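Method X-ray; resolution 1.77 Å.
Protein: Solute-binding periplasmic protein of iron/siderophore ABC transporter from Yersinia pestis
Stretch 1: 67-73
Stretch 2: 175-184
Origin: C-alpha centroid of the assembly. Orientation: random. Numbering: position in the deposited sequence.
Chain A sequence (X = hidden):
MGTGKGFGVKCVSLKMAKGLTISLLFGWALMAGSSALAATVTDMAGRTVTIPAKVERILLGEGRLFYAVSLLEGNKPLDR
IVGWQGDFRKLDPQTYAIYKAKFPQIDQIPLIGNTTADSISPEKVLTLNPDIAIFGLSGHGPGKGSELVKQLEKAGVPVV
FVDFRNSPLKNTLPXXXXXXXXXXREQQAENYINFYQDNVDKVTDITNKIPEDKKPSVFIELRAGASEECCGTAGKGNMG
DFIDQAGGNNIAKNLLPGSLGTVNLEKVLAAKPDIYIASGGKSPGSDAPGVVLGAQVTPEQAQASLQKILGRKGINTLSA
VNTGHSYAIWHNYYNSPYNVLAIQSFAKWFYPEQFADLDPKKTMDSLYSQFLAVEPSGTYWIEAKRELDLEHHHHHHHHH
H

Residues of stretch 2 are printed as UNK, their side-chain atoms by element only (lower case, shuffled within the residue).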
# COMPACT_ATOMS: atom_id res chain seq x y z
N TYR A 67 6.18 -6.24 -0.97
CA TYR A 67 6.64 -5.00 -0.34
C TYR A 67 7.06 -5.26 1.10
O TYR A 67 8.12 -4.82 1.54
CB TYR A 67 5.56 -3.92 -0.37
CG TYR A 67 4.98 -3.59 -1.72
CD1 TYR A 67 5.79 -3.38 -2.84
CD2 TYR A 67 3.60 -3.44 -1.86
CE1 TYR A 67 5.22 -3.06 -4.08
CE2 TYR A 67 3.04 -3.13 -3.09
CZ TYR A 67 3.86 -2.94 -4.19
OH TYR A 67 3.26 -2.63 -5.38
N ALA A 68 6.23 -5.98 1.85
CA ALA A 68 6.54 -6.23 3.25
C ALA A 68 7.76 -7.13 3.39
O ALA A 68 8.64 -6.87 4.22
CB ALA A 68 5.33 -6.84 3.96
N VAL A 69 7.84 -8.16 2.56
CA VAL A 69 8.96 -9.10 2.64
C VAL A 69 10.26 -8.42 2.24
O VAL A 69 11.32 -8.69 2.83
CB VAL A 69 8.65 -10.35 1.79
CG1 VAL A 69 9.90 -11.23 1.61
CG2 VAL A 69 7.54 -11.13 2.44
N SER A 70 10.21 -7.49 1.28
CA SER A 70 11.42 -6.78 0.84
C SER A 70 12.12 -6.06 1.99
O SER A 70 13.35 -5.91 1.96
CB SER A 70 11.08 -5.79 -0.27
OG SER A 70 10.43 -4.63 0.23
N LEU A 71 11.36 -5.59 3.00
CA LEU A 71 11.97 -4.88 4.12
C LEU A 71 12.82 -5.77 5.01
O LEU A 71 13.59 -5.25 5.83
CB LEU A 71 10.88 -4.21 4.97
CG LEU A 71 10.06 -3.15 4.24
CD1 LEU A 71 8.83 -2.77 5.06
CD2 LEU A 71 10.88 -1.91 3.90
N LEU A 72 12.72 -7.09 4.87
CA LEU A 72 13.42 -8.03 5.73
C LEU A 72 14.60 -8.70 5.05
O LEU A 72 15.44 -9.30 5.74
CB LEU A 72 12.47 -9.12 6.23
CG LEU A 72 11.21 -8.62 6.93
CD1 LEU A 72 10.27 -9.75 7.35
CD2 LEU A 72 11.58 -7.73 8.12
N GLU A 73 14.68 -8.60 3.72
CA GLU A 73 15.57 -9.43 2.92
C GLU A 73 16.87 -8.75 2.53
O GLU A 73 17.71 -9.38 1.88
CB GLU A 73 14.84 -9.89 1.66
CG GLU A 73 13.68 -10.82 1.98
CD GLU A 73 14.13 -12.07 2.70
OE1 GLU A 73 14.30 -13.12 2.03
OE2 GLU A 73 14.32 -12.01 3.95
N UNK A 175 2.01 -6.67 12.06
CA UNK A 175 2.25 -7.53 10.90
C UNK A 175 3.73 -7.66 10.60
O UNK A 175 4.21 -8.74 10.22
c UNK A 175 1.52 -6.99 9.67
o UNK A 175 0.12 -7.12 9.81
N UNK A 176 4.49 -6.57 10.76
CA UNK A 176 5.93 -6.66 10.50
C UNK A 176 6.64 -7.49 11.56
O UNK A 176 7.57 -8.23 11.24
c UNK A 176 8.26 -5.58 7.79
s UNK A 176 6.49 -5.27 7.62
c UNK A 176 6.56 -5.26 10.42
c UNK A 176 6.18 -4.42 9.19
N UNK A 177 6.23 -7.38 12.84
CA UNK A 177 6.86 -8.24 13.84
C UNK A 177 6.58 -9.71 13.53
O UNK A 177 7.49 -10.55 13.58
n UNK A 177 6.78 -4.67 18.18
c UNK A 177 6.70 -8.32 17.78
c UNK A 177 6.31 -5.89 17.99
n UNK A 177 7.13 -6.94 18.02
c UNK A 177 6.37 -7.89 15.25
n UNK A 177 5.01 -6.05 17.76
c UNK A 177 7.04 -8.76 16.34
N UNK A 178 5.32 -10.02 13.18
CA UNK A 178 4.94 -11.38 12.83
C UNK A 178 5.75 -11.92 11.64
O UNK A 178 6.19 -13.08 11.65
c UNK A 178 1.48 -12.32 11.35
c UNK A 178 3.44 -11.42 12.52
c UNK A 178 2.91 -12.64 11.77
c UNK A 178 2.94 -13.84 12.71
N UNK A 179 5.90 -11.11 10.59
CA UNK A 179 6.72 -11.54 9.45
C UNK A 179 8.16 -11.76 9.87
O UNK A 179 8.81 -12.72 9.42
c UNK A 179 6.65 -10.50 8.33
c UNK A 179 5.23 -11.91 6.80
c UNK A 179 5.37 -10.55 7.50
c UNK A 179 5.29 -9.40 6.47
N UNK A 180 8.70 -10.88 10.72
CA UNK A 180 10.06 -11.06 11.20
C UNK A 180 10.23 -12.36 11.97
O UNK A 180 11.26 -13.03 11.85
N UNK A 181 9.22 -12.73 12.76
CA UNK A 181 9.28 -13.99 13.49
C UNK A 181 9.10 -15.19 12.56
O UNK A 181 9.86 -16.17 12.64
c UNK A 181 8.26 -15.16 15.55
c UNK A 181 7.35 -14.95 16.74
n UNK A 181 6.58 -15.97 18.91
c UNK A 181 7.44 -16.13 17.69
c UNK A 181 8.21 -13.98 14.60
N UNK A 182 8.11 -15.13 11.67
CA UNK A 182 7.82 -16.27 10.80
C UNK A 182 8.92 -16.50 9.77
O UNK A 182 9.12 -17.63 9.34
c UNK A 182 6.48 -16.06 10.08
N UNK A 183 9.62 -15.45 9.37
CA UNK A 183 10.64 -15.58 8.33
C UNK A 183 12.05 -15.52 8.90
O UNK A 183 13.01 -15.45 8.12
c UNK A 183 9.05 -14.49 6.67
c UNK A 183 10.46 -14.51 7.27
c UNK A 183 8.89 -13.37 5.68
c UNK A 183 8.77 -15.85 6.02
N UNK A 184 12.18 -15.50 10.23
CA UNK A 184 13.47 -15.53 10.91
C UNK A 184 14.34 -14.34 10.51
O UNK A 184 15.52 -14.46 10.21
n UNK A 184 13.05 -18.27 12.41
c UNK A 184 13.37 -18.04 11.09
n UNK A 184 12.15 -19.85 11.28
c UNK A 184 14.18 -16.87 10.65
c UNK A 184 12.32 -19.37 12.50
c UNK A 184 12.80 -19.04 10.38

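Position 175 carries one carbon and then one oxygen, a short hydroxyl side chain that stays out of reach of stretch 1. One carbon plus one oxygen, unbranched, is serine: Ser175, whose hydroxyl is hydrogen-bonded elsewhere in the structure.

Position 176 has four side-chain atoms in an unbranched run, two carbons, a sulfur and a last carbon. Its CB sets off sideways, yet the end of the chain comes nearer to stretch 1, with the sulfur close to Ala68 and the terminal carbon among Ala68, Leu71 and Leu72. A thioether in a straight chain is methionine. In Met176 all three chi angles are m, and this curl brings CE to 3.8 Å from Ala68 O and to 4.0 Å from both Leu71 CD1 and Leu72 CD2, while SD lies 4.1 Å from Ala68 CB.

Position 177 shows three carbons, a nitrogen, and a carbon bearing two more nitrogens. Its CA-to-CB bond points away from stretch 1, and the side chain touches nothing there; it is Arg177, exposed and in contact with a crystal neighbour.

Position 178 has four carbons forked at the second, the pattern of leucine. Leu178 is buried, but it lies out of reach of stretch 1.

Position 179 repeats the four forked carbons, this time with CB directed toward stretch 1, and the side chain touches Ala68 and Leu72. It is Leu179. Its CD1 reaches Ala68 CB at 3.6 Å, the closest pair across the stretches, and its CB lies 3.8 Å from Leu72 CD1.

Position 180 has no side-chain atoms at all; Leu72 CD1 packs on its backbone, 3.9 Å from the N of 180. It is glycine, Gly180.

Position 181 is four carbons in a row ending in nitrogen, extended and out of reach of stretch 1. That is lysine, and Lys181, with every chi angle t, is exposed and touches a crystal neighbour.

Position 182 has a single carbon, hence alanine; Ala182 is buried without meeting stretch 1.

Position 183 is again four carbons forked at the second; its CA-to-CB bond points toward stretch 1, and the side chain touches Val69 and Leu72, so leucine. Leu183 is the first residue to leave helical phi/psi, yet its N still donates a hydrogen bond to Leu179 O at 2.8 Å. Its CD1 stands 4.2 Å from both Val69 CG2 and Leu72 CD1.

Position 184 holds one carbon and then a five-membered ring of three carbons and two nitrogens, an imidazole out of reach of stretch 1. His184 follows with positive phi.

The contact works by apolar packing, with no hydrogen bond across it. Met176, Leu179, Gly180 and Leu183 follow the three-and-four spacing of a helix face, extended one residue past the helix. Leu72 is the hub, touching all four and losing the largest area. The backbones come nearest at Leu72 CA and Gly180 CA, 7.1 Å apart.

Stretch 2 175-184: SMRLLGKALH
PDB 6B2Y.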